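Cyclic nucleotide-binding protein (Ruegeria pomeroyi, PDB 3FX3) probably regulates transcription as a CRP-like DNA-binding factor, pairing a cyclic nucleotide-binding domain with a helix-turn-helix domain. Local coordinates at residues E50-I55 / E88-R93; T44-E49 / T95-S100; S32-R37 / E108-P113. One frame throughout, in Å; residues are numbered along the deposited sequence.

Interaction 1. Residues E50-I55 / E88-R93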
loop_
_atom_site.group_PDB
_atom_site.type_symbol
_atom_site.label_atom_id
_atom_site.label_comp_id
_atom_site.label_asym_id
_atom_site.label_seq_id
_atom_site.Cartn_x
_atom_site.Cartn_y
_atom_site.Cartn_z
ATOM N N GLU B 50 -25.317 9.377 5.907
ATOM C CA GLU B 50 -26.224 8.332 5.444
ATOM C C GLU B 50 -25.645 6.935 5.756
ATOM O O GLU B 50 -24.465 6.825 6.068
ATOM C CB GLU B 50 -26.512 8.507 3.953
ATOM C CG GLU B 50 -27.322 9.802 3.649
ATOM C CD GLU B 50 -27.531 10.055 2.156
ATOM O OE1 GLU B 50 -26.885 9.401 1.292
ATOM O OE2 GLU B 50 -28.360 10.910 1.828
ATOM N N LYS B 51 -26.476 5.891 5.697
ATOM C CA LYS B 51 -26.028 4.510 5.960
ATOM C C LYS B 51 -25.243 3.984 4.783
ATOM O O LYS B 51 -25.624 4.188 3.635
ATOM C CB LYS B 51 -27.211 3.552 6.150
ATOM C CG LYS B 51 -28.067 3.844 7.331
ATOM C CD LYS B 51 -29.214 2.796 7.469
ATOM C CE LYS B 51 -30.453 3.382 8.192
ATOM N NZ LYS B 51 -31.506 2.318 8.450
ATOM N N ALA B 52 -24.165 3.268 5.063
ATOM C CA ALA B 52 -23.303 2.751 4.005
ATOM C C ALA B 52 -23.864 1.410 3.529
ATOM O O ALA B 52 -23.481 0.357 4.024
ATOM C CB ALA B 52 -21.866 2.589 4.513
ATOM N N GLN B 53 -24.737 1.423 2.543
ATOM C CA GLN B 53 -25.473 0.222 2.192
ATOM C C GLN B 53 -24.875 -0.520 1.013
ATOM O O GLN B 53 -25.381 -1.557 0.642
ATOM C CB GLN B 53 -26.906 0.593 1.841
ATOM C CG GLN B 53 -27.682 1.194 2.975
ATOM C CD GLN B 53 -29.004 1.758 2.481
ATOM O OE1 GLN B 53 -29.046 2.682 1.616
ATOM N NE2 GLN B 53 -30.090 1.183 2.980
ATOM N N ALA B 54 -23.819 0.023 0.421
ATOM C CA ALA B 54 -23.167 -0.596 -0.719
ATOM C C ALA B 54 -21.722 -0.182 -0.746
ATOM O O ALA B 54 -21.329 0.837 -0.123
ATOM C CB ALA B 54 -23.858 -0.182 -2.050
ATOM N N ILE B 55 -20.932 -0.975 -1.462
ATOM C CA ILE B 55 -19.570 -0.632 -1.789
ATOM C C ILE B 55 -19.579 -0.234 -3.259
ATOM O O ILE B 55 -20.297 -0.826 -4.055
ATOM C CB ILE B 55 -18.624 -1.822 -1.575
ATOM C CG1 ILE B 55 -18.657 -2.276 -0.098
ATOM C CG2 ILE B 55 -17.215 -1.457 -1.953
ATOM C CD1 ILE B 55 -17.866 -3.583 0.163
ATOM N N GLU B 88 -15.293 0.484 1.021
ATOM C CA GLU B 88 -15.204 -0.877 1.558
ATOM C C GLU B 88 -15.250 -0.857 3.079
ATOM O O GLU B 88 -16.093 -1.537 3.678
ATOM C CB GLU B 88 -13.927 -1.624 1.109
ATOM C CG GLU B 88 -13.693 -1.734 -0.388
ATOM C CD GLU B 88 -12.926 -0.560 -0.993
ATOM O OE1 GLU B 88 -12.796 0.499 -0.347
ATOM O OE2 GLU B 88 -12.451 -0.701 -2.141
ATOM N N ALA B 89 -14.370 -0.075 3.701
ATOM C CA ALA B 89 -14.255 -0.080 5.159
ATOM C C ALA B 89 -15.571 0.313 5.823
ATOM O O ALA B 89 -16.039 -0.345 6.781
ATOM C CB ALA B 89 -13.099 0.849 5.643
ATOM N N VAL B 90 -16.178 1.408 5.350
ATOM C CA VAL B 90 -17.346 1.906 6.037
ATOM C C VAL B 90 -18.540 0.980 5.840
ATOM O O VAL B 90 -19.379 0.830 6.741
ATOM C CB VAL B 90 -17.647 3.399 5.687
ATOM C CG1 VAL B 90 -17.924 3.604 4.200
ATOM C CG2 VAL B 90 -18.814 3.841 6.497
ATOM N N ALA B 91 -18.600 0.316 4.687
ATOM C CA ALA B 91 -19.658 -0.611 4.430
ATOM C C ALA B 91 -19.520 -1.848 5.354
ATOM O O ALA B 91 -20.502 -2.325 5.903
ATOM C CB ALA B 91 -19.680 -1.024 2.945
ATOM N N LEU B 92 -18.300 -2.333 5.553
ATOM C CA LEU B 92 -18.114 -3.487 6.419
ATOM C C LEU B 92 -18.270 -3.104 7.912
ATOM O O LEU B 92 -18.657 -3.922 8.726
ATOM C CB LEU B 92 -16.753 -4.130 6.149
ATOM C CG LEU B 92 -16.530 -4.712 4.750
ATOM C CD1 LEU B 92 -15.105 -5.265 4.684
ATOM C CD2 LEU B 92 -17.517 -5.777 4.483
ATOM N N ARG B 93 -17.968 -1.875 8.287
ATOM C CA ARG B 93 -18.198 -1.457 9.669
ATOM C C ARG B 93 -19.623 -1.043 9.908
ATOM O O ARG B 93 -20.039 -0.877 11.050
ATOM C CB ARG B 93 -17.285 -0.309 10.071
ATOM C CG ARG B 93 -15.882 -0.764 10.255
ATOM C CD ARG B 93 -14.895 0.352 10.049
ATOM N NE ARG B 93 -13.531 -0.090 10.368
ATOM C CZ ARG B 93 -12.444 0.641 10.156
ATOM N NH1 ARG B 93 -12.556 1.849 9.628
ATOM N NH2 ARG B 93 -11.243 0.179 10.486
HETATM O O HOH W 1 -23.107 -1.637 5.703
#
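A52 and I55 bring the 50-55 backbone up to helix 88-93, with the CA atoms of A52 and A91 5.0 Å apart and A52 sitting at the centre of an inverse gamma turn just ahead of the strand. No direct hydrogen bond joins the two segments; carbon packing carries the contact. The CG1 of I55 presses on A91 CB at 3.4 Å, tighter than an ordinary van der Waals contact, and its CD1 lies 4.0 Å from E88 CA. The other branch, CG2, stands anti to the backbone N (CG1 has chi1 -60°) and meets E88 CG at 3.9 Å, where the two side chains cross at about a right angle. Beside A91, on V90, CG2 meets the methyl CB of A52 at 3.8 Å. A water lies 2.6 Å from A52 O and 2.7 Å from A91 O, well placed to bridge the two carbonyls, though it cannot serve every acceptor around it at once. A52 O also accepts a bond from S114 OG. Helix 114-123 backs the contact, with F117 against I55 and L92, and L18 of helix 17-20 also packs on I55. On the carboxylate of E88, OE2 bonds S85 and OE1 bonds H140 of the second subunit, tying this short helix to the dimer interface.

Interaction 2. Residues T44-E49 / T95-S100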
loop_
_atom_site.group_PDB
_atom_site.type_symbol
_atom_site.label_atom_id
_atom_site.label_comp_id
_atom_site.label_asym_id
_atom_site.label_seq_id
_atom_site.Cartn_x
_atom_site.Cartn_y
_atom_site.Cartn_z
ATOM N N THR B 44 -25.478 13.701 -6.740
ATOM C CA THR B 44 -25.114 13.036 -5.504
ATOM C C THR B 44 -25.207 11.493 -5.612
ATOM O O THR B 44 -26.211 10.963 -6.095
ATOM C CB THR B 44 -26.020 13.512 -4.362
ATOM O OG1 THR B 44 -25.756 14.895 -4.116
ATOM C CG2 THR B 44 -25.800 12.704 -3.070
ATOM N N LEU B 45 -24.150 10.800 -5.175
ATOM C CA LEU B 45 -24.172 9.335 -5.001
ATOM C C LEU B 45 -24.610 9.024 -3.596
ATOM O O LEU B 45 -25.447 8.164 -3.395
ATOM C CB LEU B 45 -22.794 8.710 -5.222
ATOM C CG LEU B 45 -22.289 8.547 -6.654
ATOM C CD1 LEU B 45 -21.944 9.911 -7.275
ATOM C CD2 LEU B 45 -21.072 7.612 -6.662
ATOM N N PHE B 46 -24.017 9.724 -2.622
ATOM C CA PHE B 46 -24.455 9.650 -1.256
ATOM C C PHE B 46 -23.985 10.856 -0.501
ATOM O O PHE B 46 -23.102 11.566 -0.931
ATOM C CB PHE B 46 -23.963 8.375 -0.561
ATOM C CG PHE B 46 -22.454 8.173 -0.594
ATOM C CD1 PHE B 46 -21.629 8.792 0.334
ATOM C CD2 PHE B 46 -21.876 7.323 -1.522
ATOM C CE1 PHE B 46 -20.249 8.596 0.309
ATOM C CE2 PHE B 46 -20.489 7.117 -1.557
ATOM C CZ PHE B 46 -19.680 7.746 -0.640
ATOM N N LEU B 47 -24.575 11.037 0.662
ATOM C CA LEU B 47 -24.262 12.140 1.544
ATOM C C LEU B 47 -23.715 11.638 2.884
ATOM O O LEU B 47 -24.107 10.581 3.403
ATOM C CB LEU B 47 -25.526 12.989 1.795
ATOM C CG LEU B 47 -26.146 13.726 0.607
ATOM C CD1 LEU B 47 -27.449 14.479 1.056
ATOM C CD2 LEU B 47 -25.086 14.702 -0.020
ATOM N N GLN B 48 -22.813 12.450 3.427
ATOM C CA GLN B 48 -22.317 12.340 4.777
ATOM C C GLN B 48 -23.448 12.040 5.763
ATOM O O GLN B 48 -24.481 12.653 5.685
ATOM C CB GLN B 48 -21.683 13.681 5.137
ATOM C CG GLN B 48 -20.496 13.600 5.999
ATOM C CD GLN B 48 -19.867 14.969 6.296
ATOM O OE1 GLN B 48 -19.509 15.745 5.393
ATOM N NE2 GLN B 48 -19.741 15.262 7.572
ATOM N N GLU B 49 -23.197 11.115 6.689
ATOM C CA GLU B 49 -24.131 10.612 7.691
ATOM C C GLU B 49 -25.170 9.599 7.206
ATOM O O GLU B 49 -25.840 9.012 8.026
ATOM C CB GLU B 49 -24.839 11.740 8.476
ATOM C CG GLU B 49 -23.892 12.771 9.069
ATOM C CD GLU B 49 -22.795 12.155 9.930
ATOM O OE1 GLU B 49 -23.060 11.144 10.642
ATOM O OE2 GLU B 49 -21.665 12.688 9.876
ATOM N N THR B 95 -20.845 1.892 9.587
ATOM C CA THR B 95 -20.909 3.177 10.252
ATOM C C THR B 95 -21.350 4.264 9.235
ATOM O O THR B 95 -21.308 4.055 8.036
ATOM C CB THR B 95 -19.552 3.542 10.931
ATOM O OG1 THR B 95 -18.490 3.306 10.005
ATOM C CG2 THR B 95 -19.317 2.709 12.270
ATOM N N PRO B 96 -21.800 5.419 9.727
ATOM C CA PRO B 96 -22.339 6.423 8.808
ATOM C C PRO B 96 -21.246 7.004 7.894
ATOM O O PRO B 96 -20.098 7.087 8.297
ATOM C CB PRO B 96 -22.919 7.495 9.750
ATOM C CG PRO B 96 -23.178 6.759 11.083
ATOM C CD PRO B 96 -22.003 5.772 11.140
ATOM N N TYR B 97 -21.596 7.378 6.670
ATOM C CA TYR B 97 -20.616 7.933 5.747
ATOM C C TYR B 97 -19.957 9.162 6.366
ATOM O O TYR B 97 -20.659 10.046 6.853
ATOM C CB TYR B 97 -21.264 8.335 4.436
ATOM C CG TYR B 97 -21.558 7.219 3.468
ATOM C CD1 TYR B 97 -20.544 6.398 3.005
ATOM C CD2 TYR B 97 -22.853 7.001 2.981
ATOM C CE1 TYR B 97 -20.791 5.373 2.103
ATOM C CE2 TYR B 97 -23.114 5.967 2.040
ATOM C CZ TYR B 97 -22.049 5.169 1.603
ATOM O OH TYR B 97 -22.238 4.142 0.683
ATOM N N PRO B 98 -18.611 9.221 6.364
ATOM C CA PRO B 98 -17.883 10.369 6.894
ATOM C C PRO B 98 -17.701 11.464 5.842
ATOM O O PRO B 98 -17.232 12.541 6.168
ATOM C CB PRO B 98 -16.521 9.771 7.290
ATOM C CG PRO B 98 -16.325 8.644 6.381
ATOM C CD PRO B 98 -17.694 8.127 5.991
ATOM N N VAL B 99 -18.078 11.165 4.599
ATOM C CA VAL B 99 -17.958 12.074 3.472
ATOM C C VAL B 99 -19.181 11.939 2.572
ATOM O O VAL B 99 -19.959 10.963 2.685
ATOM C CB VAL B 99 -16.684 11.804 2.646
ATOM C CG1 VAL B 99 -15.425 12.037 3.498
ATOM C CG2 VAL B 99 -16.689 10.408 2.065
ATOM N N SER B 100 -19.363 12.933 1.699
ATOM C CA SER B 100 -20.322 12.850 0.606
ATOM C C SER B 100 -19.582 12.502 -0.662
ATOM O O SER B 100 -18.375 12.683 -0.730
ATOM C CB SER B 100 -21.036 14.189 0.448
ATOM O OG SER B 100 -21.713 14.506 1.653
#
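The rings of F46 and Y97 lie face to face, their centroids 3.7 Å apart and their planes only 11° from parallel. Y97 CZ sits over the centre of the F46 ring, and F46 CD1 over the centre of the Y97 ring, while the two side chains cross at about a right angle. At the rim of F46, the carbonyl oxygen V99 O approaches CE1 in the ring plane at 3.4 Å. F46 takes the crowded position, CG between the backbone N and the carbonyl carbon (chi1 56°), which starts its ring off toward Y97. The hydroxyl of Y97 passes beyond the stack to H56 NE2, and the ring of H56 also meets that of F46. An alanine in place of Y97 would probably leave that face of F46 without its aromatic cover and H56 NE2 without its hydroxyl partner. Beside the stack, two hydrogen bonds join the segments: S100 OG accepts Q48 N at 2.9 Å, almost straight, and Y97 O accepts E49 N at 2.8 Å. Q48 then lays its CG on P98 O at 3.4 Å, and its OE1 goes on to M68 N. At the outer end E49 OE1 touches P96 CB at 3.8 Å. A classic beta bulge pairs L45 and F46 with A101 where strand 44-46, outermost in its sheet, meets strand 100-103. Y97 packs on V90 of helix 88-93, while S100 meets F66 of strand 62-68.

Interaction 3. Residues S32-R37 / E108-P113. With PO4 (phosphate ion), chain F.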
loop_
_atom_site.group_PDB
_atom_site.type_symbol
_atom_site.label_atom_id
_atom_site.label_comp_id
_atom_site.label_asym_id
_atom_site.label_seq_id
_atom_site.Cartn_x
_atom_site.Cartn_y
_atom_site.Cartn_z
ATOM N N SER B 32 -22.956 -10.565 -10.207
ATOM C CA SER B 32 -24.322 -10.772 -10.696
ATOM C C SER B 32 -25.357 -10.149 -9.774
ATOM O O SER B 32 -26.489 -10.031 -10.168
ATOM C CB SER B 32 -24.654 -12.266 -10.857
ATOM O OG SER B 32 -24.073 -12.805 -12.042
ATOM N N GLN B 33 -24.961 -9.760 -8.553
ATOM C CA GLN B 33 -25.871 -9.111 -7.620
ATOM C C GLN B 33 -25.644 -7.598 -7.554
ATOM O O GLN B 33 -26.203 -6.921 -6.699
ATOM C CB GLN B 33 -25.727 -9.763 -6.255
ATOM C CG GLN B 33 -26.231 -11.204 -6.297
ATOM C CD GLN B 33 -26.006 -11.913 -5.009
ATOM O OE1 GLN B 33 -26.801 -11.772 -4.081
ATOM N NE2 GLN B 33 -24.919 -12.699 -4.927
ATOM N N ALA B 34 -24.853 -7.066 -8.474
ATOM C CA ALA B 34 -24.592 -5.643 -8.498
ATOM C C ALA B 34 -25.839 -4.838 -8.882
ATOM O O ALA B 34 -26.723 -5.337 -9.574
ATOM C CB ALA B 34 -23.479 -5.361 -9.494
ATOM N N VAL B 35 -25.899 -3.594 -8.419
ATOM C CA VAL B 35 -26.894 -2.612 -8.877
ATOM C C VAL B 35 -26.151 -1.571 -9.732
ATOM O O VAL B 35 -25.193 -0.950 -9.283
ATOM C CB VAL B 35 -27.609 -1.932 -7.685
ATOM C CG1 VAL B 35 -28.589 -0.857 -8.181
ATOM C CG2 VAL B 35 -28.370 -2.971 -6.859
ATOM N N TRP B 36 -26.582 -1.391 -10.964
ATOM C CA TRP B 36 -25.880 -0.519 -11.891
ATOM C C TRP B 36 -26.573 0.832 -11.964
ATOM O O TRP B 36 -27.761 0.882 -12.190
ATOM C CB TRP B 36 -25.832 -1.163 -13.277
ATOM C CG TRP B 36 -25.188 -2.499 -13.247
ATOM C CD1 TRP B 36 -25.803 -3.710 -13.012
ATOM C CD2 TRP B 36 -23.794 -2.783 -13.430
ATOM N NE1 TRP B 36 -24.867 -4.712 -13.042
ATOM C CE2 TRP B 36 -23.630 -4.168 -13.295
ATOM C CE3 TRP B 36 -22.675 -1.998 -13.716
ATOM C CZ2 TRP B 36 -22.398 -4.787 -13.459
ATOM C CZ3 TRP B 36 -21.465 -2.608 -13.861
ATOM C CH2 TRP B 36 -21.323 -3.988 -13.720
ATOM N N ARG B 37 -25.838 1.923 -11.736
ATOM C CA ARG B 37 -26.414 3.249 -11.798
ATOM C C ARG B 37 -25.568 4.224 -12.603
ATOM O O ARG B 37 -24.345 4.138 -12.597
ATOM C CB ARG B 37 -26.620 3.816 -10.396
ATOM C CG ARG B 37 -27.645 3.080 -9.552
ATOM C CD ARG B 37 -29.040 3.279 -10.104
ATOM N NE ARG B 37 -30.057 2.731 -9.216
ATOM C CZ ARG B 37 -30.730 1.599 -9.432
ATOM N NH1 ARG B 37 -30.502 0.840 -10.524
ATOM N NH2 ARG B 37 -31.629 1.203 -8.534
ATOM N N GLU B 108 -20.749 6.206 -14.630
ATOM C CA GLU B 108 -21.421 4.926 -14.409
ATOM C C GLU B 108 -20.747 4.280 -13.218
ATOM O O GLU B 108 -19.533 4.270 -13.142
ATOM C CB GLU B 108 -21.268 3.990 -15.612
ATOM C CG GLU B 108 -22.171 4.357 -16.738
ATOM C CD GLU B 108 -21.974 3.479 -17.961
ATOM O OE1 GLU B 108 -21.492 2.315 -17.834
ATOM O OE2 GLU B 108 -22.322 3.973 -19.063
ATOM N N VAL B 109 -21.546 3.739 -12.305
ATOM C CA VAL B 109 -21.049 3.095 -11.108
ATOM C C VAL B 109 -21.725 1.732 -10.950
ATOM O O VAL B 109 -22.896 1.541 -11.289
ATOM C CB VAL B 109 -21.300 3.964 -9.887
ATOM C CG1 VAL B 109 -20.753 3.302 -8.597
ATOM C CG2 VAL B 109 -20.725 5.361 -10.100
HETATM N N MSE B 110 -20.964 0.782 -10.426
HETATM C CA MSE B 110 -21.475 -0.487 -10.003
HETATM C C MSE B 110 -21.506 -0.503 -8.489
HETATM O O MSE B 110 -20.473 -0.348 -7.822
HETATM C CB MSE B 110 -20.573 -1.619 -10.500
HETATM C CG MSE B 110 -21.190 -3.001 -10.293
HETATM SE SE MSE B 110 -19.885 -4.408 -10.623
HETATM C CE MSE B 110 -18.746 -4.126 -9.066
ATOM N N HIS B 111 -22.676 -0.723 -7.934
ATOM C CA HIS B 111 -22.824 -0.768 -6.479
ATOM C C HIS B 111 -23.039 -2.230 -6.052
ATOM O O HIS B 111 -23.936 -2.893 -6.549
ATOM C CB HIS B 111 -24.041 0.060 -6.037
ATOM C CG HIS B 111 -24.007 1.499 -6.446
ATOM N ND1 HIS B 111 -23.345 2.467 -5.720
ATOM C CD2 HIS B 111 -24.655 2.158 -7.440
ATOM C CE1 HIS B 111 -23.510 3.640 -6.307
ATOM N NE2 HIS B 111 -24.330 3.490 -7.327
ATOM N N ILE B 112 -22.250 -2.707 -5.108
ATOM C CA ILE B 112 -22.453 -4.039 -4.528
ATOM C C ILE B 112 -23.127 -3.861 -3.176
ATOM O O ILE B 112 -22.531 -3.256 -2.279
ATOM C CB ILE B 112 -21.144 -4.763 -4.298
ATOM C CG1 ILE B 112 -20.354 -4.908 -5.603
ATOM C CG2 ILE B 112 -21.431 -6.173 -3.715
ATOM C CD1 ILE B 112 -21.089 -5.671 -6.674
ATOM N N PRO B 113 -24.362 -4.365 -3.018
ATOM C CA PRO B 113 -24.996 -4.156 -1.714
ATOM C C PRO B 113 -24.185 -4.797 -0.593
ATOM O O PRO B 113 -23.706 -5.899 -0.741
ATOM C CB PRO B 113 -26.367 -4.822 -1.842
ATOM C CG PRO B 113 -26.595 -4.982 -3.291
ATOM C CD PRO B 113 -25.244 -5.019 -3.985
HETATM P P PO4 F . -26.419 -10.364 -14.131
HETATM O O1 PO4 F . -27.262 -10.118 -12.893
HETATM O O2 PO4 F . -25.271 -9.370 -14.248
HETATM O O3 PO4 F . -25.932 -11.800 -14.060
HETATM O O4 PO4 F . -27.271 -10.133 -15.365
#
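M110, a selenomethionine, leaves strand 107-113 alongside W36 and points the same way. Its CB lies 3.6 Å from W36 CZ3. CG, anti to the backbone N (chi1 -170°), comes over the face of the six-membered ring, 3.6 Å from its centroid, as a CH-pi contact. A34 CB, over the same face, presses on this CG at 3.4 Å, tighter than usual. SE, 3.4 Å from W36 CH2, stands oblique to the ring, 38° off its normal, in a Met-aromatic contact. The chain then bends at chi3, and CE ends 3.7 Å from I112 CD1 on the same strand. H6 stacks on the W36 ring too. V35, R37, V109 and H111 occupy the other face: R37 CB lies in plane at the edge of the H111 imidazole, V109 CG1 leans on one of its faces, and V35 CG1 sits over the centre of the R37 guanidinium, 3.4 Å above the plane. Both imidazole nitrogens are engaged, NE2 by Y39 OH and ND1 by H56 ND1. S32 OG donates to a phosphate O3 at 2.9 Å; K10 NZ holds the same ion, which probably came from the crystallisation liquor. Two hydrogen-bonded pairs, V35 with H111 and R37 with V109, flank the non-hydrogen-bonded pair W36 with M110. The segments run antiparallel, N-to-C directions 155° apart, as outer strand and neighbour in the beta roll characteristic of cyclic nucleotide-binding domains.

The three contacts nest along the chain: 50-55/88-93 lies within the loop closed by 44-49/95-100, itself within the one closed by 32-37/108-113. Centres of interactions 1 and 2 are about 9 Å apart, 1 and 3 about 14 Å, and 2 and 3 about 17 Å. Interactions 1 and 3 share a sheet, since I55 N probably bonds I112 O between neighbouring strands; interaction 2 lies where strand 44-46 ends beside the start of strand 100-103 in the other sheet, tied to interaction 1 by a probable E50 O to Y97 N bond. Interactions 1 and 2 seat helix 88-93 and its following loop, which probably correspond to the phosphate-binding cassette of relatives, against the roll; interaction 3 pairs two strands.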